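Local coordinates for choline binding protein PCPA (Streptococcus pneumoniae, PDB 4CP6), which is a choline-binding protein, probably held on the pneumococcal surface, with a leucine-rich-repeat solenoid, and is a vaccine antigen, at residues Lys258-Ser262 / Tyr263-Lys267; Glu304-Arg308 / Leu309-Gly313; Lys327-Gly330 / Lys331-Asn335. All blocks are in the same frame, centred on the assembly; numbering follows the deposited sequence.

In the fold
Three corners of one leucine-rich-repeat solenoid are compared here, met along the chain in the order 258-267, 304-313, 327-335. In each, a short strand of the mixed sheet that includes 259-260, 282-283, 305-306 and 328-329 leads into a bend. Interactions 1 and 2 lie about 10 Å apart between centres and do not touch, strand 282-283 running between theirs. Interactions 2 and 3 are adjacent coils, about 5 Å between centres; Ile306 O and Gly330 N, 2.8 Å apart, probably form a hydrogen bond, and strands 311-312 and 334-335 are neighbours in a second sheet. The elongated shape thus arises by stacking a similar corner repeatedly.

Interaction 1 (Lys258-Ser262 / Tyr263-Lys267); sequences KELAS and YSFNK
Leu260 meets Ser264 and Phe265 at a corner of the leucine-rich-repeat solenoid, where strand 259-260 gives way to a type II beta turn from Ala261 to Ser264. Leu260 CB lies 3.6 Å from Ser264 OG, while Leu260 CD1 reaches Phe265 CE1 at 4.1 Å. The leucine branch and the ring approach at a slant, an apolar contact on the interior of the coil that Leu239, from strand 238-241, extends.

Ala261 follows, and its carbonyl is the polar centre of the turn. Ala261 O accepts two hydrogen bonds from Ser264: the turn's own backbone bond, from Ser264 N at 3.1 Å, and one from the serine hydroxyl.

Ser262 is the first of the two central turn residues, and its CB comes within 4.1 Å of CD1 on the Tyr263 ring. Ser262 OG is modelled in two positions, and in the one described it reaches Asn204, a bond best taken with reserve. Tyr263, next in the turn with a positive phi of 61°, sends its hydroxyl to Arg207 and stacks its ring on Phe286 of the next coil.

A second turn, of type I, runs from Tyr263 to Asn266, closed by Asn266 N on Tyr263 O, so the chain bends twice in quick succession. What distinguishes this corner is the way Ser264 folds back: with chi1 at 50°, OG sits between its own N and carbonyl carbon, and it donates over 2.8 Å to Ala261 O in the carbonyl plane, on a lone pair, whereas Ser264 N approaches that oxygen from 46° above the plane.

Interaction 2 (Glu304-Arg308 / Leu309-Gly313); sequences ETIER and LAFYG
Leu309 packs alongside Arg308 in the middle of the type II beta turn, Glu307 to Ala310, that joins strand 305-306 to strand 311-312 in one coil of the leucine-rich-repeat solenoid. The two side chains point the same way, and Leu309 CD1 lies over the centre of one face of the Arg308 guanidinium, 3.7 Å from CZ. With CG anti to the backbone N (chi1 170°) and the chain extended from CG to NE, the arginine runs out beside Leu309; the rotation about its CD-NE bond (chi4 -96°) then presents the flat group's face to CD1. The other methyl, Leu309 CD2, sits over one face of the Tyr312 ring, displaced toward the rim, so a single isopropyl group spaces two flat groups.

Ala310 ends the turn. Its N donates to Glu307 O across 3.2 Å, a weak bond with an N-H...O angle of 134°, and its CB turns inward to rest 3.6 Å from CG2 of Ile306. Alanine thus meets the strand residue by hydrocarbon alone.

Phe311 opens strand 311-312, and its ring swings back toward the preceding strand. Phe311 CE2 comes 4.0 Å from Ile306 CG2. Being anti to the Ile306 backbone N, this methyl lies toward the turn, where both Ala310 and Phe311 touch it.

Around this corner, Phe311 meets Phe288 on the preceding coil and Met334 on strand 334-335 of the following one, while Leu320 and Leu322 of strand 319-322 close in on Phe311 and Ile306. Strand 305-306 itself runs between strands 282-283 and 328-329 in the parallel part of their sheet.

Interaction 3 (Lys327-Gly330 / Lys331-Asn335); sequences KNFG and KHVMN
Gly330 and Val333 form the heart of this corner, with the Phe329 ring flanking them on the interior of the leucine-rich-repeat coil. Strand 328-329 ends here, and the chain bends through Lys331 and His332 to start strand 334-335.

Gly330 gives the contact a backbone surface in place of a side chain. Its carbonyl oxygen faces the valine: Val333 CB stands 3.5 Å from Gly330 O, and CG1 lies 4.1 Å from the same oxygen. The amide Val333 N is also 3.5 Å from Gly330 O, yet the pair does not make a hydrogen bond. Lys331 adds only the base of its side chain, CB lying 3.7 Å from Gly330 C, and then runs outward in an extended chain to the exposed surface. His332 takes a positive phi of 54° to complete the bend, and its ring stacks on Phe355 of the next coil.

Val333 is buried and points back at the strand. With chi1 at 62°, CG1 is wedged between the valine's own N and carbonyl carbon, which directs this methyl toward the aromatic ring. There Val333 CG1 meets Phe329 CD1 at 4.1 Å.

Phe329 carries the apolar side of the contact onward. Its ring reaches Leu322 and Pro353 and makes a T-shaped contact with Phe356, so the corner is tied into its own coil and the next.

No hydrogen bond joins 327-330 to 331-335; what the two segments share is van der Waals packing of Val333 against the Phe329 ring and the Gly330 carbonyl. Such cohesion is less directional than a bonded turn, and the bend probably owes its shape partly to backbone hydrogen bonds with the preceding coil, Gly330 with Ile306 and His332 with Leu309, and partly to packing on the next.

Interaction 1 (Lys258-Ser262 / Tyr263-Lys267)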
# COMPACT_ATOMS: atom_id res chain seq x y z
N LYS A 258 -17.22 8.58 -5.31
CA LYS A 258 -16.75 9.29 -6.50
C LYS A 258 -15.48 8.60 -7.04
O LYS A 258 -15.19 8.67 -8.24
CB LYS A 258 -16.42 10.74 -6.19
CG LYS A 258 -17.66 11.52 -5.74
CD LYS A 258 -17.41 13.02 -5.76
CE LYS A 258 -18.71 13.80 -5.84
NZ LYS A 258 -19.21 14.20 -4.49
N GLU A 259 -14.70 7.96 -6.15
CA GLU A 259 -13.49 7.29 -6.63
C GLU A 259 -13.13 6.10 -5.80
O GLU A 259 -13.37 6.07 -4.57
CB GLU A 259 -12.31 8.27 -6.71
CG GLU A 259 -11.81 8.74 -5.38
CD GLU A 259 -10.58 9.64 -5.48
OE1 GLU A 259 -9.53 9.19 -5.99
OE2 GLU A 259 -10.69 10.80 -5.04
N LEU A 260 -12.47 5.12 -6.48
CA LEU A 260 -11.86 3.99 -5.80
C LEU A 260 -10.39 4.34 -5.74
O LEU A 260 -9.78 4.63 -6.79
CB LEU A 260 -12.05 2.67 -6.54
CG LEU A 260 -13.49 2.33 -6.91
CD1 LEU A 260 -13.54 0.98 -7.56
CD2 LEU A 260 -14.40 2.32 -5.68
N ALA A 261 -9.81 4.36 -4.54
CA ALA A 261 -8.40 4.72 -4.40
C ALA A 261 -7.52 3.69 -5.06
O ALA A 261 -7.92 2.53 -5.28
CB ALA A 261 -8.03 4.78 -2.91
N SER A 262 -6.30 4.09 -5.35
CA SER A 262 -5.34 3.15 -5.87
C SER A 262 -5.18 1.99 -4.88
O SER A 262 -5.21 2.20 -3.65
CB SER A 262 -4.00 3.84 -6.09
OG SER A 262 -3.56 4.58 -4.96
N TYR A 263 -5.04 0.75 -5.42
CA TYR A 263 -4.87 -0.49 -4.64
C TYR A 263 -6.05 -0.79 -3.69
O TYR A 263 -5.93 -1.68 -2.82
CB TYR A 263 -3.55 -0.42 -3.83
CG TYR A 263 -2.32 -0.57 -4.70
CD1 TYR A 263 -1.71 0.54 -5.29
CD2 TYR A 263 -1.78 -1.83 -4.96
CE1 TYR A 263 -0.57 0.40 -6.08
CE2 TYR A 263 -0.64 -1.98 -5.74
CZ TYR A 263 -0.05 -0.87 -6.31
OH TYR A 263 1.10 -1.06 -7.06
N SER A 264 -7.21 -0.14 -3.91
CA SER A 264 -8.31 -0.33 -2.96
C SER A 264 -8.88 -1.74 -2.84
O SER A 264 -9.41 -2.06 -1.77
CB SER A 264 -9.45 0.64 -3.23
OG SER A 264 -9.83 0.62 -4.60
N PHE A 265 -8.84 -2.58 -3.90
CA PHE A 265 -9.30 -3.98 -3.83
C PHE A 265 -8.13 -4.89 -4.18
O PHE A 265 -8.34 -6.03 -4.63
CB PHE A 265 -10.49 -4.27 -4.79
CG PHE A 265 -11.78 -3.58 -4.43
CD1 PHE A 265 -11.94 -2.21 -4.64
CD2 PHE A 265 -12.85 -4.30 -3.90
CE1 PHE A 265 -13.17 -1.58 -4.35
CE2 PHE A 265 -14.07 -3.67 -3.62
CZ PHE A 265 -14.21 -2.31 -3.81
N ASN A 266 -6.91 -4.44 -3.95
CA ASN A 266 -5.74 -5.25 -4.25
C ASN A 266 -5.75 -6.54 -3.43
O ASN A 266 -6.05 -6.50 -2.24
CB ASN A 266 -4.48 -4.44 -3.96
CG ASN A 266 -3.20 -5.11 -4.34
OD1 ASN A 266 -3.06 -5.67 -5.47
ND2 ASN A 266 -2.24 -4.96 -3.51
N LYS A 267 -5.35 -7.65 -4.05
CA LYS A 267 -5.22 -8.98 -3.42
C LYS A 267 -6.55 -9.53 -2.93
O LYS A 267 -6.55 -10.47 -2.14
CB LYS A 267 -4.20 -8.95 -2.26
CG LYS A 267 -2.77 -8.52 -2.65
CD LYS A 267 -2.16 -9.60 -3.56
CE LYS A 267 -0.77 -9.36 -4.06
NZ LYS A 267 -0.40 -10.46 -4.99

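Interaction 2 (Glu304-Arg308 / Leu309-Gly313)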
# COMPACT_ATOMS: atom_id res chain seq x y z
N GLU A 304 -15.21 8.14 -15.76
CA GLU A 304 -14.39 8.95 -16.64
C GLU A 304 -12.96 8.42 -16.80
O GLU A 304 -12.34 8.67 -17.84
CB GLU A 304 -14.23 10.35 -16.04
CG GLU A 304 -15.51 11.15 -15.85
CD GLU A 304 -15.34 12.45 -15.06
OE1 GLU A 304 -14.17 12.84 -14.79
OE2 GLU A 304 -16.37 13.05 -14.68
N THR A 305 -12.40 7.83 -15.74
CA THR A 305 -10.99 7.48 -15.71
C THR A 305 -10.79 6.11 -15.15
O THR A 305 -11.28 5.81 -14.05
CB THR A 305 -10.25 8.53 -14.80
OG1 THR A 305 -10.49 9.84 -15.34
CG2 THR A 305 -8.75 8.26 -14.68
N ILE A 306 -9.95 5.30 -15.83
CA ILE A 306 -9.55 3.99 -15.34
C ILE A 306 -8.04 3.97 -15.43
O ILE A 306 -7.49 3.99 -16.53
CB ILE A 306 -10.18 2.81 -16.09
CG1 ILE A 306 -11.68 2.97 -16.25
CG2 ILE A 306 -9.84 1.50 -15.37
CD1 ILE A 306 -12.30 1.85 -17.13
N GLU A 307 -7.34 3.97 -14.28
CA GLU A 307 -5.90 4.09 -14.24
C GLU A 307 -5.15 2.80 -14.51
O GLU A 307 -5.73 1.71 -14.63
CB GLU A 307 -5.46 4.72 -12.90
CG GLU A 307 -5.99 6.12 -12.67
CD GLU A 307 -5.38 6.82 -11.46
OE1 GLU A 307 -4.95 6.15 -10.48
OE2 GLU A 307 -5.34 8.06 -11.51
N ARG A 308 -3.82 2.94 -14.58
CA ARG A 308 -2.90 1.87 -14.88
C ARG A 308 -3.13 0.60 -14.08
O ARG A 308 -3.25 0.64 -12.85
CB ARG A 308 -1.46 2.38 -14.67
CG ARG A 308 -0.36 1.32 -14.72
CD ARG A 308 1.03 1.95 -14.83
NE ARG A 308 2.07 0.90 -14.90
CZ ARG A 308 2.77 0.44 -13.87
NH1 ARG A 308 2.57 0.91 -12.65
NH2 ARG A 308 3.70 -0.49 -14.06
N LEU A 309 -3.21 -0.53 -14.76
CA LEU A 309 -3.31 -1.85 -14.17
C LEU A 309 -4.46 -1.96 -13.19
O LEU A 309 -4.40 -2.74 -12.25
CB LEU A 309 -1.96 -2.32 -13.57
CG LEU A 309 -0.88 -2.58 -14.64
CD1 LEU A 309 0.53 -2.54 -14.03
CD2 LEU A 309 -1.14 -3.90 -15.34
N ALA A 310 -5.58 -1.29 -13.49
CA ALA A 310 -6.75 -1.43 -12.62
C ALA A 310 -7.30 -2.87 -12.71
O ALA A 310 -7.76 -3.42 -11.71
CB ALA A 310 -7.84 -0.44 -13.04
N PHE A 311 -7.28 -3.47 -13.91
CA PHE A 311 -7.72 -4.83 -14.17
C PHE A 311 -6.46 -5.62 -14.49
O PHE A 311 -5.95 -5.56 -15.61
CB PHE A 311 -8.72 -4.87 -15.33
CG PHE A 311 -10.00 -4.14 -14.99
CD1 PHE A 311 -10.95 -4.73 -14.16
CD2 PHE A 311 -10.25 -2.89 -15.50
CE1 PHE A 311 -12.14 -4.06 -13.86
CE2 PHE A 311 -11.44 -2.21 -15.18
CZ PHE A 311 -12.38 -2.82 -14.38
N TYR A 312 -5.94 -6.33 -13.50
CA TYR A 312 -4.65 -7.01 -13.63
C TYR A 312 -4.68 -8.26 -12.81
O TYR A 312 -4.83 -8.20 -11.60
CB TYR A 312 -3.58 -6.05 -13.07
CG TYR A 312 -2.15 -6.53 -13.06
CD1 TYR A 312 -1.64 -7.31 -14.10
CD2 TYR A 312 -1.26 -6.11 -12.07
CE1 TYR A 312 -0.29 -7.64 -14.16
CE2 TYR A 312 0.09 -6.46 -12.11
CZ TYR A 312 0.57 -7.23 -13.15
OH TYR A 312 1.91 -7.57 -13.21
N GLY A 313 -4.54 -9.40 -13.45
CA GLY A 313 -4.52 -10.66 -12.72
C GLY A 313 -5.86 -11.06 -12.14
O GLY A 313 -5.93 -11.81 -11.14

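Interaction 3 (Lys327-Gly330 / Lys331-Asn335)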
# COMPACT_ATOMS: atom_id res chain seq x y z
N LYS A 327 -13.04 8.65 -20.61
CA LYS A 327 -12.18 9.61 -21.29
C LYS A 327 -10.71 9.28 -21.16
O LYS A 327 -9.92 9.61 -22.05
CB LYS A 327 -12.41 11.01 -20.70
CG LYS A 327 -13.85 11.55 -20.85
CD LYS A 327 -13.93 13.03 -20.50
CE LYS A 327 -14.94 13.33 -19.41
NZ LYS A 327 -14.97 14.77 -19.05
N ASN A 328 -10.32 8.68 -20.02
CA ASN A 328 -8.90 8.49 -19.73
C ASN A 328 -8.63 7.07 -19.34
O ASN A 328 -9.20 6.58 -18.36
CB ASN A 328 -8.48 9.41 -18.56
CG ASN A 328 -8.97 10.83 -18.69
OD1 ASN A 328 -8.63 11.54 -19.64
ND2 ASN A 328 -9.84 11.25 -17.77
N PHE A 329 -7.71 6.43 -20.05
CA PHE A 329 -7.23 5.10 -19.70
C PHE A 329 -5.75 5.19 -19.38
O PHE A 329 -4.99 5.73 -20.19
CB PHE A 329 -7.37 4.13 -20.87
CG PHE A 329 -8.78 3.81 -21.25
CD1 PHE A 329 -9.53 2.88 -20.52
CD2 PHE A 329 -9.39 4.44 -22.33
CE1 PHE A 329 -10.85 2.61 -20.86
CE2 PHE A 329 -10.70 4.15 -22.67
CZ PHE A 329 -11.42 3.23 -21.95
N GLY A 330 -5.32 4.63 -18.25
CA GLY A 330 -3.90 4.59 -17.96
C GLY A 330 -3.22 3.52 -18.81
O GLY A 330 -3.87 2.69 -19.47
N LYS A 331 -1.89 3.48 -18.73
CA LYS A 331 -1.07 2.49 -19.44
C LYS A 331 -1.38 1.10 -18.87
O LYS A 331 -1.53 0.95 -17.65
CB LYS A 331 0.41 2.86 -19.26
CG LYS A 331 1.41 2.01 -20.01
CD LYS A 331 2.81 2.63 -19.94
CE LYS A 331 3.90 1.71 -20.44
NZ LYS A 331 5.15 2.45 -20.77
N HIS A 332 -1.48 0.07 -19.70
CA HIS A 332 -1.74 -1.31 -19.24
C HIS A 332 -2.99 -1.37 -18.38
O HIS A 332 -2.99 -1.99 -17.32
CB HIS A 332 -0.53 -1.92 -18.52
CG HIS A 332 0.62 -2.16 -19.44
ND1 HIS A 332 0.61 -3.18 -20.38
CD2 HIS A 332 1.77 -1.47 -19.56
CE1 HIS A 332 1.80 -3.11 -20.97
NE2 HIS A 332 2.50 -2.07 -20.56
N VAL A 333 -4.09 -0.77 -18.85
CA VAL A 333 -5.29 -0.74 -18.05
C VAL A 333 -5.88 -2.14 -17.84
O VAL A 333 -6.47 -2.39 -16.78
CB VAL A 333 -6.31 0.27 -18.61
CG1 VAL A 333 -6.76 -0.12 -20.02
CG2 VAL A 333 -7.50 0.40 -17.67
N MET A 334 -5.75 -3.04 -18.86
CA MET A 334 -6.26 -4.42 -18.75
C MET A 334 -5.14 -5.37 -19.11
O MET A 334 -4.66 -5.39 -20.26
CB MET A 334 -7.45 -4.65 -19.70
CG MET A 334 -8.69 -3.84 -19.31
SD MET A 334 -9.96 -3.89 -20.62
CE MET A 334 -9.22 -2.78 -21.85
N ASN A 335 -4.72 -6.19 -18.16
CA ASN A 335 -3.64 -7.13 -18.45
C ASN A 335 -3.84 -8.39 -17.61
O ASN A 335 -4.05 -8.30 -16.39
CB ASN A 335 -2.25 -6.50 -18.17
CG ASN A 335 -1.10 -7.48 -18.35
OD1 ASN A 335 -0.88 -8.36 -17.51
ND2 ASN A 335 -0.36 -7.38 -19.45